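Local coordinates for protein Plm1 (Streptomyces sp. HK803, PDB 4HXY) that probably reduces the beta-keto group of a polyketide intermediate with NADPH, as the ketoreductase domain of the first module of phoslactomycin biosynthesis, at residues Gly188-Thr193 with Gly211-Ile216; Asp130-Ile135 with Leu161-Gly166; Arg115-Glu120 with Val283-Thr288. All blocks are in the same frame, centred on the assembly; numbering follows the deposited sequence.

The three contacts sample a ketoreductase built from two Rossmann-like halves. Contact 1 pairs the first two strands of the NADPH-binding half, and the side chain of Ile192 comes to about 8 Å from the bound cofactor. Contact 2 pairs strands 125-131 and 160-164 in the half that comes first in the chain; its centre lies about 42 Å from that of contact 1, on the opposite side of the chain's centre. Contact 3 bridges the halves, setting helix 105-120 against the loop before helix 290-310, with the side chain of Val116 about 13 Å from NADPH. Contacts 2 and 3 come within about 8 Å between nearest atoms; strand 125-131 follows helix 105-120 in the chain.

Contact 1 of 3, residues Gly188-Thr193 with Gly211-Ile216; sequences GTVLIT and GSADRI
The opening beta-alpha-beta unit of the Rossmann fold, strand 189-193, helix 198-210 and strand 215-220, is closed here where its two parallel strands first come side by side. Gly188 O takes two backbone donors at once. Asp214 N lies in the carbonyl plane on a lone pair at 2.9 Å from Gly188 O, though its N-H is bent to 136°, whereas Arg215 N stands above that plane with a straighter N-H. The return bond, from Val190 N to Arg215 O at 2.9 Å, is nearly linear at 171° and runs almost along the C=O axis. A water extends the pairing beyond the strand ends, accepting from Gly188 N and donating to Ser212 O. Gly188 has positive phi, a conformation that glycine adopts readily.

Side chains alternate between the two faces of the sheet. On one face Thr189 and Arg215 run side by side: Thr189 OG1 is 3.8 Å from Arg215 CB and follows the start of the extended arginine chain, while the hydroxyl is bonded to Ala268 O and the guanidinium reaches Glu266 in a salt bridge. The other face receives the helix of the unit, as the right-handed crossover of a Rossmann fold requires. With CG1 anti to the backbone N (chi1 -179°), Val190 CG2 stands beside that N and meets Ala213 CB at 3.8 Å. Farther along, Ile192 and Ile216 lie alongside each other and point the same way, with Ile192 CD1 4.1 Å from Ile216 CG2. Helix 198-210 covers both isoleucines, Val203 and Ala204 packing on Ile192, and Val207 and Ala208 on Ile216. Ile192 also touches the glycine-rich segment after Thr193, which runs into helix 198-210, consistent with the TGxxxGxG cofactor-binding motif of short-chain dehydrogenases/reductases.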
loop_
_atom_site.group_PDB
_atom_site.type_symbol
_atom_site.label_atom_id
_atom_site.label_comp_id
_atom_site.label_asym_id
_atom_site.label_seq_id
_atom_site.Cartn_x
_atom_site.Cartn_y
_atom_site.Cartn_z
ATOM N N GLY A 188 10.285 3.168 26.665
ATOM C CA GLY A 188 11.442 3.912 26.201
ATOM C C GLY A 188 11.031 5.093 25.353
ATOM O O GLY A 188 10.075 5.797 25.693
ATOM N N THR A 189 11.757 5.287 24.247
ATOM C CA THR A 189 11.499 6.388 23.319
ATOM C C THR A 189 10.585 5.933 22.179
ATOM O O THR A 189 10.901 4.962 21.468
ATOM C CB THR A 189 12.810 6.920 22.762
ATOM O OG1 THR A 189 13.583 7.442 23.863
ATOM C CG2 THR A 189 12.587 8.017 21.748
ATOM N N VAL A 190 9.465 6.641 22.036
ATOM C CA VAL A 190 8.465 6.377 21.003
ATOM C C VAL A 190 8.579 7.505 19.988
ATOM O O VAL A 190 8.444 8.679 20.350
ATOM C CB VAL A 190 7.057 6.339 21.608
ATOM C CG1 VAL A 190 6.003 6.051 20.546
ATOM C CG2 VAL A 190 6.983 5.263 22.682
ATOM N N LEU A 191 8.866 7.147 18.736
ATOM C CA LEU A 191 9.008 8.106 17.642
ATOM C C LEU A 191 7.768 8.024 16.753
ATOM O O LEU A 191 7.481 6.981 16.194
ATOM C CB LEU A 191 10.275 7.810 16.842
ATOM C CG LEU A 191 10.520 8.642 15.583
ATOM C CD1 LEU A 191 10.726 10.105 15.988
ATOM C CD2 LEU A 191 11.718 8.081 14.809
ATOM N N ILE A 192 7.056 9.133 16.620
ATOM C CA ILE A 192 5.848 9.173 15.824
ATOM C C ILE A 192 6.083 10.129 14.654
ATOM O O ILE A 192 6.135 11.345 14.834
ATOM C CB ILE A 192 4.619 9.586 16.657
ATOM C CG1 ILE A 192 4.440 8.669 17.879
ATOM C CG2 ILE A 192 3.364 9.593 15.772
ATOM C CD1 ILE A 192 3.361 9.122 18.878
ATOM N N THR A 193 6.277 9.579 13.463
ATOM C CA THR A 193 6.493 10.435 12.292
ATOM C C THR A 193 5.119 10.926 11.851
ATOM O O THR A 193 4.117 10.234 12.016
ATOM C CB THR A 193 7.226 9.711 11.138
ATOM O OG1 THR A 193 6.308 8.797 10.521
ATOM C CG2 THR A 193 8.530 8.993 11.637
ATOM N N GLY A 211 1.016 5.793 30.009
ATOM C CA GLY A 211 1.986 5.991 31.080
ATOM C C GLY A 211 3.077 4.941 31.086
ATOM O O GLY A 211 3.652 4.645 32.143
ATOM N N SER A 212 3.357 4.367 29.915
ATOM C CA SER A 212 4.365 3.318 29.776
ATOM C C SER A 212 5.711 3.781 29.227
ATOM O O SER A 212 6.723 3.121 29.437
ATOM C CB SER A 212 3.815 2.209 28.861
ATOM O OG SER A 212 3.411 2.741 27.606
ATOM N N ALA A 213 5.714 4.859 28.457
ATOM C CA ALA A 213 6.920 5.325 27.781
ATOM C C ALA A 213 7.721 6.312 28.617
ATOM O O ALA A 213 7.172 6.989 29.493
ATOM C CB ALA A 213 6.574 5.960 26.420
ATOM N N ASP A 214 9.015 6.409 28.310
ATOM C CA ASP A 214 9.876 7.461 28.887
ATOM C C ASP A 214 9.810 8.772 28.100
ATOM O O ASP A 214 9.817 9.847 28.696
ATOM C CB ASP A 214 11.334 6.997 28.928
ATOM C CG ASP A 214 11.600 5.930 29.986
ATOM O OD1 ASP A 214 10.831 5.847 30.985
ATOM O OD2 ASP A 214 12.589 5.157 29.804
ATOM N N ARG A 215 9.762 8.682 26.771
ATOM C CA ARG A 215 9.869 9.844 25.878
ATOM C C ARG A 215 8.990 9.658 24.657
ATOM O O ARG A 215 8.993 8.588 24.065
ATOM C CB ARG A 215 11.282 10.017 25.360
ATOM C CG ARG A 215 12.301 10.272 26.392
ATOM C CD ARG A 215 13.497 10.898 25.736
ATOM N NE ARG A 215 14.621 10.911 26.664
ATOM C CZ ARG A 215 15.800 11.440 26.385
ATOM N NH1 ARG A 215 16.009 12.013 25.198
ATOM N NH2 ARG A 215 16.760 11.395 27.297
ATOM N N ILE A 216 8.270 10.710 24.289
ATOM C CA ILE A 216 7.460 10.714 23.078
ATOM C C ILE A 216 7.988 11.808 22.158
ATOM O O ILE A 216 8.049 12.977 22.545
ATOM C CB ILE A 216 5.973 10.918 23.402
ATOM C CG1 ILE A 216 5.479 9.789 24.297
ATOM C CG2 ILE A 216 5.136 10.968 22.108
ATOM C CD1 ILE A 216 4.130 10.058 24.929
HETATM O O HOH W 1 9.561 3.276 29.340
#

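Contact 2 of 3, residues Asp130-Ile135 with Leu161-Gly166; sequences DLPERI and LAVRDG
The guanidinium of Arg164 receives the carboxylate of Asp130 at its edge, near its plane, while Pro132 N and Leu131 C lie obliquely to it. The two flat groups are turned 63° apart, and the grip is end-on, with NH1 and NH2 both directed to the single oxygen OD2. Arg164 NH2 is 2.8 Å from Asp130 OD2 and Arg164 NH1 3.1 Å from the same atom, which meets both with its anti lone pair. A bend at chi2, -69°, helps fold the arginine back over its own strand, where Arg164 NH1 also donates to Val163 O at 2.9 Å; Val163 O lies near the guanidinium plane, although NH1 stands above the carbonyl plane.

Alongside the salt bridge the backbones pair as parallel strands of the Rossmann-like half that precedes the NADPH-binding half, 125-131 lying between 85-90 and 160-164. Asp130 N donates to Leu161 O at 2.9 Å, and Asp130 O receives Val163 N at 2.8 Å along a bond straight to 172°. The strands then diverge: Leu131 CD2 packs against Val163 CG2 at 3.6 Å, and Pro132 CD sits 3.5 Å from Val163 O. Helix 137-148, which connects the two strands, packs on Val163 through Ala142.

Both charged groups are buried and have further partners. Asp130 OD1 accepts from Ala92 N and is hydrogen-bonded to Thr89 OG1, while Arg164 NE makes a salt bridge with Asp100. With both carboxylate oxygens satisfied and a guanidinium against one of them, Asp130 would be expected to stay ionised despite its burial.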
loop_
_atom_site.group_PDB
_atom_site.type_symbol
_atom_site.label_atom_id
_atom_site.label_comp_id
_atom_site.label_asym_id
_atom_site.label_seq_id
_atom_site.Cartn_x
_atom_site.Cartn_y
_atom_site.Cartn_z
ATOM N N ASP A 130 1.488 -11.499 -11.174
ATOM C CA ASP A 130 2.759 -11.639 -10.475
ATOM C C ASP A 130 3.348 -13.031 -10.780
ATOM O O ASP A 130 2.703 -14.052 -10.549
ATOM C CB ASP A 130 2.612 -11.422 -8.978
ATOM C CG ASP A 130 3.959 -11.360 -8.278
ATOM O OD1 ASP A 130 4.679 -10.326 -8.415
ATOM O OD2 ASP A 130 4.287 -12.346 -7.596
ATOM N N LEU A 131 4.555 -13.057 -11.321
ATOM C CA LEU A 131 5.178 -14.292 -11.766
ATOM C C LEU A 131 6.378 -14.598 -10.878
ATOM O O LEU A 131 6.930 -13.715 -10.244
ATOM C CB LEU A 131 5.683 -14.140 -13.207
ATOM C CG LEU A 131 4.647 -13.735 -14.254
ATOM C CD1 LEU A 131 5.327 -13.586 -15.589
ATOM C CD2 LEU A 131 3.512 -14.734 -14.338
ATOM N N PRO A 132 6.778 -15.867 -10.831
ATOM C CA PRO A 132 8.052 -16.163 -10.191
ATOM C C PRO A 132 9.185 -15.454 -10.901
ATOM O O PRO A 132 9.062 -15.101 -12.073
ATOM C CB PRO A 132 8.207 -17.670 -10.400
ATOM C CG PRO A 132 6.865 -18.175 -10.735
ATOM C CD PRO A 132 6.170 -17.057 -11.434
ATOM N N GLU A 133 10.278 -15.244 -10.172
ATOM C CA GLU A 133 11.481 -14.636 -10.724
ATOM C C GLU A 133 12.002 -15.436 -11.921
ATOM O O GLU A 133 12.226 -14.883 -13.001
ATOM C CB GLU A 133 12.558 -14.545 -9.642
ATOM C CG GLU A 133 12.377 -13.429 -8.626
ATOM C CD GLU A 133 13.150 -12.167 -8.994
ATOM O OE1 GLU A 133 14.250 -11.958 -8.429
ATOM O OE2 GLU A 133 12.671 -11.394 -9.853
ATOM N N ARG A 134 12.180 -16.738 -11.729
ATOM C CA ARG A 134 12.647 -17.624 -12.785
ATOM C C ARG A 134 11.455 -18.072 -13.609
ATOM O O ARG A 134 10.563 -18.742 -13.110
ATOM C CB ARG A 134 13.406 -18.816 -12.201
ATOM C CG ARG A 134 13.789 -19.911 -13.220
ATOM C CD ARG A 134 14.602 -19.378 -14.398
ATOM N NE ARG A 134 15.799 -18.662 -13.998
ATOM C CZ ARG A 134 16.981 -19.211 -13.710
ATOM N NH1 ARG A 134 17.148 -20.530 -13.783
ATOM N NH2 ARG A 134 18.017 -18.451 -13.363
ATOM N N ILE A 135 11.437 -17.658 -14.865
ATOM C CA ILE A 135 10.366 -18.023 -15.768
ATOM C C ILE A 135 10.668 -19.368 -16.416
ATOM O O ILE A 135 11.432 -19.466 -17.374
ATOM C CB ILE A 135 10.147 -16.930 -16.807
ATOM C CG1 ILE A 135 9.769 -15.628 -16.093
ATOM C CG2 ILE A 135 9.013 -17.323 -17.757
ATOM C CD1 ILE A 135 9.824 -14.410 -16.968
ATOM N N LEU A 161 -3.869 -11.390 -10.440
ATOM C CA LEU A 161 -3.476 -12.795 -10.516
ATOM C C LEU A 161 -2.034 -13.006 -10.100
ATOM O O LEU A 161 -1.175 -12.117 -10.240
ATOM C CB LEU A 161 -3.663 -13.301 -11.954
ATOM C CG LEU A 161 -5.105 -13.315 -12.469
ATOM C CD1 LEU A 161 -5.114 -13.460 -13.961
ATOM C CD2 LEU A 161 -5.910 -14.440 -11.777
ATOM N N ALA A 162 -1.750 -14.225 -9.647
ATOM C CA ALA A 162 -0.402 -14.639 -9.351
ATOM C C ALA A 162 -0.197 -16.058 -9.846
ATOM O O ALA A 162 -1.093 -16.900 -9.756
ATOM C CB ALA A 162 -0.123 -14.541 -7.840
ATOM N N VAL A 163 0.991 -16.311 -10.375
ATOM C CA VAL A 163 1.404 -17.664 -10.770
ATOM C C VAL A 163 2.370 -18.222 -9.732
ATOM O O VAL A 163 3.358 -17.583 -9.368
ATOM C CB VAL A 163 2.037 -17.699 -12.187
ATOM C CG1 VAL A 163 2.427 -19.137 -12.528
ATOM C CG2 VAL A 163 1.065 -17.158 -13.217
ATOM N N ARG A 164 2.030 -19.396 -9.195
ATOM C CA ARG A 164 2.869 -20.084 -8.209
ATOM C C ARG A 164 2.855 -21.563 -8.550
ATOM O O ARG A 164 1.783 -22.157 -8.679
ATOM C CB ARG A 164 2.353 -19.879 -6.783
ATOM C CG ARG A 164 2.359 -18.406 -6.289
ATOM C CD ARG A 164 3.765 -17.867 -6.088
ATOM N NE ARG A 164 3.785 -16.525 -5.497
ATOM C CZ ARG A 164 3.804 -15.387 -6.187
ATOM N NH1 ARG A 164 3.785 -15.379 -7.519
ATOM N NH2 ARG A 164 3.838 -14.247 -5.531
ATOM N N ASP A 165 4.045 -22.121 -8.760
ATOM C CA ASP A 165 4.215 -23.533 -9.167
ATOM C C ASP A 165 3.309 -23.897 -10.348
ATOM O O ASP A 165 2.661 -24.951 -10.375
ATOM C CB ASP A 165 3.992 -24.481 -7.978
ATOM C CG ASP A 165 4.682 -25.853 -8.171
ATOM O OD1 ASP A 165 5.511 -26.010 -9.105
ATOM O OD2 ASP A 165 4.397 -26.771 -7.367
ATOM N N GLY A 166 3.234 -23.002 -11.325
ATOM C CA GLY A 166 2.421 -23.234 -12.511
ATOM C C GLY A 166 0.908 -23.126 -12.355
ATOM O O GLY A 166 0.178 -23.373 -13.303
#

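Contact 3 of 3, residues Arg115-Glu120 with Val283-Thr288; sequences RVAGLE and VRIAET
Glu120, in the last turn of helix 105-120, brings a carboxylate to the start of the short 3-10 turn 285-287. Its chain, extended beyond CG, presents OE1 to Ile285 N at 2.8 Å, a nearly straight bond of 167° on the syn lone pair. Glu120 OE1 also takes a water proton, and that water accepts from Ala286 N, so Glu120 OE1 serves Ile285 N directly and Ala286 N by way of the water. Glu120 OE2 accepts from Gly331 N and from a second water that also donates to Val283 O. The salt bridge from Glu120 OE2 to Arg284 NE is long at 3.9 Å and purely electrostatic; the guanidinium has its stronger partner in Asp282, a salt bridge through NH2. Arg284 O accepts from Glu287 N and from Thr288 OG1, the latter at 2.8 Å.

Next to the polar atoms, Ile285 CD1 rests on the helix, 3.8 Å from Ala117 CB. Ile285 sits where the two halves of the protein meet: from the first half, helix 105-120 offers Val116 and Ala117 and helix 67-77 adds Leu71 and Leu74, while helix 333-351 of the NADPH-binding half contributes Ala333, which also touches Val116.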
loop_
_atom_site.group_PDB
_atom_site.type_symbol
_atom_site.label_atom_id
_atom_site.label_comp_id
_atom_site.label_asym_id
_atom_site.label_seq_id
_atom_site.Cartn_x
_atom_site.Cartn_y
_atom_site.Cartn_z
ATOM N N ARG A 115 -4.121 -1.074 -9.662
ATOM C CA ARG A 115 -5.526 -1.058 -9.248
ATOM C C ARG A 115 -6.229 0.271 -9.552
ATOM O O ARG A 115 -7.384 0.284 -9.976
ATOM C CB ARG A 115 -5.665 -1.402 -7.762
ATOM C CG ARG A 115 -5.436 -2.899 -7.459
ATOM C CD ARG A 115 -5.678 -3.248 -5.989
ATOM N NE ARG A 115 -4.530 -2.887 -5.139
ATOM C CZ ARG A 115 -3.520 -3.693 -4.845
ATOM N NH1 ARG A 115 -3.483 -4.950 -5.277
ATOM N NH2 ARG A 115 -2.536 -3.256 -4.086
ATOM N N VAL A 116 -5.535 1.379 -9.344
ATOM C CA VAL A 116 -6.061 2.688 -9.700
ATOM C C VAL A 116 -6.235 2.812 -11.234
ATOM O O VAL A 116 -7.231 3.361 -11.699
ATOM C CB VAL A 116 -5.186 3.796 -9.126
ATOM C CG1 VAL A 116 -5.704 5.156 -9.568
ATOM C CG2 VAL A 116 -5.161 3.695 -7.591
ATOM N N ALA A 117 -5.295 2.271 -12.001
ATOM C CA ALA A 117 -5.431 2.230 -13.465
ATOM C C ALA A 117 -6.720 1.515 -13.894
ATOM O O ALA A 117 -7.419 1.974 -14.807
ATOM C CB ALA A 117 -4.195 1.599 -14.105
ATOM N N GLY A 118 -7.052 0.414 -13.218
ATOM C CA GLY A 118 -8.295 -0.313 -13.480
ATOM C C GLY A 118 -9.520 0.555 -13.265
ATOM O O GLY A 118 -10.512 0.442 -14.013
ATOM N N LEU A 119 -9.482 1.422 -12.259
ATOM C CA LEU A 119 -10.623 2.296 -11.954
ATOM C C LEU A 119 -10.694 3.532 -12.882
ATOM O O LEU A 119 -11.793 3.985 -13.231
ATOM C CB LEU A 119 -10.599 2.768 -10.493
ATOM C CG LEU A 119 -10.613 1.656 -9.456
ATOM C CD1 LEU A 119 -10.280 2.205 -8.063
ATOM C CD2 LEU A 119 -11.988 0.981 -9.475
ATOM N N GLU A 120 -9.543 4.056 -13.296
ATOM C CA GLU A 120 -9.502 5.257 -14.138
ATOM C C GLU A 120 -9.633 4.956 -15.625
ATOM O O GLU A 120 -10.097 5.817 -16.376
ATOM C CB GLU A 120 -8.204 6.053 -13.915
ATOM C CG GLU A 120 -8.100 6.621 -12.516
ATOM C CD GLU A 120 -6.921 7.542 -12.315
ATOM O OE1 GLU A 120 -6.153 7.793 -13.283
ATOM O OE2 GLU A 120 -6.776 8.020 -11.164
ATOM N N VAL A 283 -5.016 13.372 -8.138
ATOM C CA VAL A 283 -4.464 13.599 -9.471
ATOM C C VAL A 283 -4.596 12.308 -10.280
ATOM O O VAL A 283 -4.051 11.276 -9.889
ATOM C CB VAL A 283 -2.969 14.010 -9.397
ATOM C CG1 VAL A 283 -2.453 14.466 -10.765
ATOM C CG2 VAL A 283 -2.776 15.103 -8.341
ATOM N N ARG A 284 -5.284 12.369 -11.420
ATOM C CA ARG A 284 -5.409 11.195 -12.287
ATOM C C ARG A 284 -4.054 10.781 -12.833
ATOM O O ARG A 284 -3.143 11.604 -12.950
ATOM C CB ARG A 284 -6.370 11.467 -13.452
ATOM C CG ARG A 284 -7.818 11.837 -13.058
ATOM C CD ARG A 284 -8.573 10.792 -12.244
ATOM N NE ARG A 284 -8.874 11.267 -10.881
ATOM C CZ ARG A 284 -10.087 11.366 -10.322
ATOM N NH1 ARG A 284 -11.193 10.991 -10.968
ATOM N NH2 ARG A 284 -10.197 11.836 -9.079
ATOM N N ILE A 285 -3.931 9.509 -13.204
ATOM C CA ILE A 285 -2.714 8.981 -13.771
ATOM C C ILE A 285 -2.298 9.805 -14.983
ATOM O O ILE A 285 -1.103 10.097 -15.148
ATOM C CB ILE A 285 -2.885 7.487 -14.189
ATOM C CG1 ILE A 285 -2.913 6.610 -12.932
ATOM C CG2 ILE A 285 -1.781 7.044 -15.176
ATOM C CD1 ILE A 285 -3.487 5.214 -13.161
ATOM N N ALA A 286 -3.281 10.200 -15.788
ATOM C CA ALA A 286 -3.013 10.980 -17.003
ATOM C C ALA A 286 -2.334 12.322 -16.724
ATOM O O ALA A 286 -1.657 12.852 -17.612
ATOM C CB ALA A 286 -4.292 11.213 -17.794
ATOM N N GLU A 287 -2.546 12.869 -15.524
ATOM C CA GLU A 287 -1.989 14.146 -15.128
ATOM C C GLU A 287 -0.799 14.002 -14.170
ATOM O O GLU A 287 -0.257 15.012 -13.734
ATOM C CB GLU A 287 -3.061 15.006 -14.444
ATOM C CG GLU A 287 -4.039 15.711 -15.394
ATOM C CD GLU A 287 -4.848 14.785 -16.258
ATOM O OE1 GLU A 287 -4.620 14.770 -17.491
ATOM O OE2 GLU A 287 -5.731 14.081 -15.716
ATOM N N THR A 288 -0.418 12.774 -13.840
ATOM C CA THR A 288 0.688 12.512 -12.904
ATOM C C THR A 288 1.999 12.214 -13.631
ATOM O O THR A 288 2.110 11.203 -14.315
ATOM C CB THR A 288 0.373 11.315 -11.985
ATOM O OG1 THR A 288 -0.841 11.551 -11.273
ATOM C CG2 THR A 288 1.479 11.138 -10.957
HETATM O O HOH W 2 -4.519 8.581 -9.956
HETATM O O HOH W 3 -5.726 8.660 -15.887
#